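Local coordinates for StAR-related lipid transfer protein 13 (Homo sapiens, PDB 2PSO), which activates the GTPase activity of RhoA and perhaps Cdc42, the part here being its lipid-binding START domain, at residues V53-F65 / G211-N223. Numbering follows the deposited sequence.
Sequences VTCSSTDNTDLAF and GHLCAAEVARIRN
T61, ending the hairpin loop, and L63, in the strand that follows, pack on small residues of the C-terminal helix 211-223, which runs roughly antiparallel to that strand at 145°. The strand and helix axes approach to 8.8 Å, a spacing suited to the helix face of G211, A215 and A219. With no side chain on G211, the two methyl carbons of L63 settle over its carbonyl, L63 CD2 lying 3.4 Å from G211 O; the same CD2 sits over one face of the H212 ring. A215 is small enough for its CB to lie against CB and OG1 of T61 and OG of S57. The first torsion of T61 (chi1 37°) sets OG1 between backbone N and carbonyl carbon, 3.0 Å from the bonded S57 OG. A buried threonine suits the place: S57 bonds its hydroxyl while its methyl CG2 packs on V218 CG1 at 3.9 Å.

Toward the hairpin tip the contact becomes polar and more open to solvent. R222, long enough to reach back from the helix end, bends at chi3 and brings NH1 to D59 O (3.3 Å), the acceptor lying near the guanidinium plane although the donor stands above the carbonyl plane. Its NH2 makes a salt bridge with D59 OD1 at 3.0 Å, the carboxylate turned 70° from the guanidinium; R222 NE and NH2 also donate weakly to N223 OD1. At the other margin, exposed H212 merely approaches S56 O.

In this START domain the hairpin forms one end of the curved sheet, beside strand 76-83, whose V81 touches T61, V218 and R222. The helix, meeting strand 188-196 through C214, V218 and I221, lies against the sheet in the START helix-grip fold, probably covering a lipid cavity as in relatives.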
loop_
_atom_site.group_PDB
_atom_site.type_symbol
_atom_site.label_atom_id
_atom_site.label_comp_id
_atom_site.label_asym_id
_atom_site.label_seq_id
_atom_site.Cartn_x
_atom_site.Cartn_y
_atom_site.Cartn_z
ATOM N N VAL A 53 -7.130 -2.750 14.021
ATOM C CA VAL A 53 -7.733 -4.081 14.186
ATOM C C VAL A 53 -6.986 -5.151 13.390
ATOM O O VAL A 53 -7.007 -5.118 12.158
ATOM C CB VAL A 53 -9.200 -4.092 13.717
ATOM C CG1 VAL A 53 -9.764 -5.496 13.792
ATOM C CG2 VAL A 53 -10.026 -3.114 14.535
ATOM N N THR A 54 -6.360 -6.108 14.078
ATOM C CA THR A 54 -5.496 -7.085 13.413
ATOM C C THR A 54 -6.219 -8.158 12.582
ATOM O O THR A 54 -7.364 -8.459 12.815
ATOM C CB THR A 54 -4.468 -7.700 14.408
ATOM O OG1 THR A 54 -5.028 -8.815 15.110
ATOM C CG2 THR A 54 -4.028 -6.647 15.411
ATOM N N CYS A 55 -5.544 -8.716 11.585
ATOM C CA CYS A 55 -6.132 -9.760 10.750
ATOM C C CYS A 55 -5.237 -10.964 10.628
ATOM O O CYS A 55 -4.057 -10.913 10.955
ATOM C CB CYS A 55 -6.390 -9.262 9.342
ATOM S SG CYS A 55 -7.298 -7.749 9.301
ATOM N N SER A 56 -5.829 -12.052 10.151
ATOM C CA SER A 56 -5.100 -13.240 9.808
ATOM C C SER A 56 -4.439 -12.939 8.467
ATOM O O SER A 56 -5.049 -12.314 7.586
ATOM C CB SER A 56 -6.064 -14.410 9.677
ATOM O OG SER A 56 -5.339 -15.602 9.456
ATOM N N SER A 57 -3.199 -13.388 8.308
ATOM C CA SER A 57 -2.412 -13.006 7.156
ATOM C C SER A 57 -1.498 -14.162 6.781
ATOM O O SER A 57 -0.941 -14.810 7.663
ATOM C CB SER A 57 -1.565 -11.821 7.565
ATOM O OG SER A 57 -1.410 -10.935 6.493
ATOM N N THR A 58 -1.313 -14.425 5.492
ATOM C CA THR A 58 -0.422 -15.525 5.115
ATOM C C THR A 58 0.999 -15.056 4.829
ATOM O O THR A 58 1.274 -13.847 4.751
ATOM C CB THR A 58 -0.892 -16.288 3.865
ATOM O OG1 THR A 58 -0.750 -15.438 2.721
ATOM C CG2 THR A 58 -2.327 -16.725 3.994
ATOM N N ASP A 59 1.888 -16.049 4.687
ATOM C CA ASP A 59 3.232 -15.855 4.162
ATOM C C ASP A 59 3.964 -14.844 5.036
ATOM O O ASP A 59 4.556 -13.877 4.552
ATOM C CB ASP A 59 3.140 -15.437 2.686
ATOM C CG ASP A 59 4.493 -15.353 1.982
ATOM O OD1 ASP A 59 5.497 -16.009 2.384
ATOM O OD2 ASP A 59 4.526 -14.598 0.990
ATOM N N ASN A 60 3.868 -15.068 6.342
ATOM C CA ASN A 60 4.642 -14.331 7.333
ATOM C C ASN A 60 4.488 -12.805 7.295
ATOM O O ASN A 60 5.470 -12.090 7.332
ATOM C CB ASN A 60 6.114 -14.703 7.195
ATOM C CG ASN A 60 6.699 -15.214 8.481
ATOM O OD1 ASN A 60 6.547 -14.593 9.530
ATOM N ND2 ASN A 60 7.369 -16.360 8.415
ATOM N N THR A 61 3.260 -12.307 7.214
ATOM C CA THR A 61 3.034 -10.868 7.204
ATOM C C THR A 61 2.151 -10.464 8.365
ATOM O O THR A 61 1.348 -11.256 8.826
ATOM C CB THR A 61 2.306 -10.450 5.937
ATOM O OG1 THR A 61 1.365 -11.468 5.613
ATOM C CG2 THR A 61 3.267 -10.344 4.796
ATOM N N ASP A 62 2.301 -9.226 8.824
ATOM C CA ASP A 62 1.379 -8.625 9.772
ATOM C C ASP A 62 0.402 -7.680 9.075
ATOM O O ASP A 62 0.804 -6.628 8.592
ATOM C CB ASP A 62 2.157 -7.869 10.837
ATOM C CG ASP A 62 2.716 -8.794 11.920
ATOM O OD1 ASP A 62 2.876 -10.029 11.681
ATOM O OD2 ASP A 62 3.001 -8.283 13.025
ATOM N N LEU A 63 -0.878 -8.046 9.042
ATOM C CA LEU A 63 -1.954 -7.177 8.532
ATOM C C LEU A 63 -2.844 -6.570 9.647
ATOM O O LEU A 63 -2.983 -7.159 10.732
ATOM C CB LEU A 63 -2.836 -8.004 7.619
ATOM C CG LEU A 63 -3.777 -7.262 6.693
ATOM C CD1 LEU A 63 -3.009 -6.138 6.061
ATOM C CD2 LEU A 63 -4.279 -8.266 5.664
ATOM N N ALA A 64 -3.445 -5.404 9.373
ATOM C CA ALA A 64 -4.380 -4.736 10.294
ATOM C C ALA A 64 -5.158 -3.641 9.572
ATOM O O ALA A 64 -4.725 -3.174 8.521
ATOM C CB ALA A 64 -3.653 -4.148 11.480
ATOM N N PHE A 65 -6.319 -3.244 10.107
ATOM C CA PHE A 65 -7.014 -2.094 9.523
ATOM C C PHE A 65 -7.558 -1.098 10.515
ATOM O O PHE A 65 -7.408 -1.243 11.725
ATOM C CB PHE A 65 -8.089 -2.490 8.517
ATOM C CG PHE A 65 -9.186 -3.319 9.088
ATOM C CD1 PHE A 65 -10.317 -2.720 9.645
ATOM C CD2 PHE A 65 -9.132 -4.698 9.021
ATOM C CE1 PHE A 65 -11.342 -3.474 10.153
ATOM C CE2 PHE A 65 -10.176 -5.470 9.526
ATOM C CZ PHE A 65 -11.277 -4.853 10.102
ATOM N N GLY A 211 -6.836 -6.002 1.861
ATOM C CA GLY A 211 -5.759 -6.158 2.847
ATOM C C GLY A 211 -4.768 -7.217 2.424
ATOM O O GLY A 211 -3.562 -7.049 2.550
ATOM N N HIS A 212 -5.295 -8.302 1.887
ATOM C CA HIS A 212 -4.488 -9.408 1.452
ATOM C C HIS A 212 -3.595 -9.017 0.290
ATOM O O HIS A 212 -2.442 -9.434 0.229
ATOM C CB HIS A 212 -5.378 -10.617 1.158
ATOM C CG HIS A 212 -5.998 -11.174 2.395
ATOM N ND1 HIS A 212 -7.317 -10.955 2.733
ATOM C CD2 HIS A 212 -5.450 -11.849 3.434
ATOM C CE1 HIS A 212 -7.566 -11.513 3.905
ATOM N NE2 HIS A 212 -6.449 -12.061 4.353
ATOM N N LEU A 213 -4.118 -8.181 -0.598
ATOM C CA LEU A 213 -3.342 -7.661 -1.684
ATOM C C LEU A 213 -2.163 -6.812 -1.146
ATOM O O LEU A 213 -1.013 -6.958 -1.611
ATOM C CB LEU A 213 -4.238 -6.856 -2.623
ATOM C CG LEU A 213 -5.255 -7.597 -3.494
ATOM C CD1 LEU A 213 -5.681 -6.725 -4.665
ATOM C CD2 LEU A 213 -4.679 -8.887 -4.021
ATOM N N CYS A 214 -2.434 -5.961 -0.158
ATOM C CA CYS A 214 -1.364 -5.241 0.536
ATOM C C CYS A 214 -0.306 -6.160 1.171
ATOM O O CYS A 214 0.890 -5.882 1.071
ATOM C CB CYS A 214 -1.923 -4.322 1.626
ATOM S SG CYS A 214 -3.027 -3.066 1.003
ATOM N N ALA A 215 -0.724 -7.229 1.838
ATOM C CA ALA A 215 0.244 -8.022 2.584
ATOM C C ALA A 215 1.140 -8.769 1.593
ATOM O O ALA A 215 2.288 -9.131 1.896
ATOM C CB ALA A 215 -0.451 -8.993 3.527
ATOM N N ALA A 216 0.604 -8.981 0.395
ATOM C CA ALA A 216 1.321 -9.731 -0.613
ATOM C C ALA A 216 2.277 -8.821 -1.377
ATOM O O ALA A 216 3.227 -9.297 -2.000
ATOM C CB ALA A 216 0.349 -10.442 -1.560
ATOM N N GLU A 217 2.026 -7.516 -1.339
ATOM C CA GLU A 217 2.909 -6.572 -2.029
ATOM C C GLU A 217 4.180 -6.512 -1.217
ATOM O O GLU A 217 5.312 -6.607 -1.721
ATOM C CB GLU A 217 2.287 -5.178 -2.120
ATOM C CG GLU A 217 3.094 -4.231 -2.968
ATOM C CD GLU A 217 2.714 -2.766 -2.771
ATOM O OE1 GLU A 217 2.168 -2.149 -3.729
ATOM O OE2 GLU A 217 2.969 -2.230 -1.665
ATOM N N VAL A 218 3.950 -6.423 0.076
ATOM C CA VAL A 218 4.998 -6.292 1.036
ATOM C C VAL A 218 5.766 -7.605 1.209
ATOM O O VAL A 218 6.891 -7.613 1.673
ATOM C CB VAL A 218 4.402 -5.755 2.326
ATOM C CG1 VAL A 218 4.261 -6.823 3.365
ATOM C CG2 VAL A 218 5.212 -4.580 2.809
ATOM N N ALA A 219 5.177 -8.712 0.776
ATOM C CA ALA A 219 5.840 -10.017 0.861
ATOM C C ALA A 219 6.714 -10.201 -0.362
ATOM O O ALA A 219 7.778 -10.813 -0.287
ATOM C CB ALA A 219 4.826 -11.119 0.938
ATOM N N ARG A 220 6.246 -9.675 -1.492
ATOM C CA ARG A 220 6.996 -9.738 -2.718
ATOM C C ARG A 220 8.237 -8.869 -2.612
ATOM O O ARG A 220 9.332 -9.279 -3.026
ATOM C CB ARG A 220 6.144 -9.294 -3.877
ATOM C CG ARG A 220 5.185 -10.342 -4.281
ATOM C CD ARG A 220 4.518 -9.982 -5.557
ATOM N NE ARG A 220 4.089 -8.595 -5.539
ATOM C CZ ARG A 220 2.840 -8.219 -5.729
ATOM N NH1 ARG A 220 1.925 -9.139 -5.959
ATOM N NH2 ARG A 220 2.515 -6.936 -5.709
ATOM N N ILE A 221 8.090 -7.685 -2.025
ATOM C CA ILE A 221 9.254 -6.849 -1.823
ATOM C C ILE A 221 10.275 -7.622 -1.024
ATOM O O ILE A 221 11.467 -7.611 -1.355
ATOM C CB ILE A 221 8.922 -5.592 -1.078
ATOM C CG1 ILE A 221 8.103 -4.663 -1.992
ATOM C CG2 ILE A 221 10.224 -4.949 -0.592
ATOM C CD1 ILE A 221 7.455 -3.520 -1.291
ATOM N N ARG A 222 9.809 -8.329 0.003
ATOM C CA ARG A 222 10.714 -9.121 0.812
ATOM C C ARG A 222 11.372 -10.219 -0.011
ATOM O O ARG A 222 12.608 -10.305 -0.054
ATOM C CB ARG A 222 9.988 -9.718 1.996
ATOM C CG ARG A 222 10.853 -10.569 2.865
ATOM C CD ARG A 222 9.967 -11.441 3.713
ATOM N NE ARG A 222 9.092 -12.260 2.880
ATOM C CZ ARG A 222 8.003 -12.871 3.327
ATOM N NH1 ARG A 222 7.643 -12.751 4.598
ATOM N NH2 ARG A 222 7.269 -13.601 2.501
ATOM N N ASN A 223 10.557 -11.025 -0.688
ATOM C CA ASN A 223 11.076 -12.101 -1.521
ATOM C C ASN A 223 12.123 -11.654 -2.527
ATOM O O ASN A 223 13.053 -12.390 -2.834
ATOM C CB ASN A 223 9.956 -12.814 -2.260
ATOM C CG ASN A 223 8.972 -13.486 -1.317
ATOM O OD1 ASN A 223 9.282 -13.765 -0.152
ATOM N ND2 ASN A 223 7.765 -13.733 -1.815
#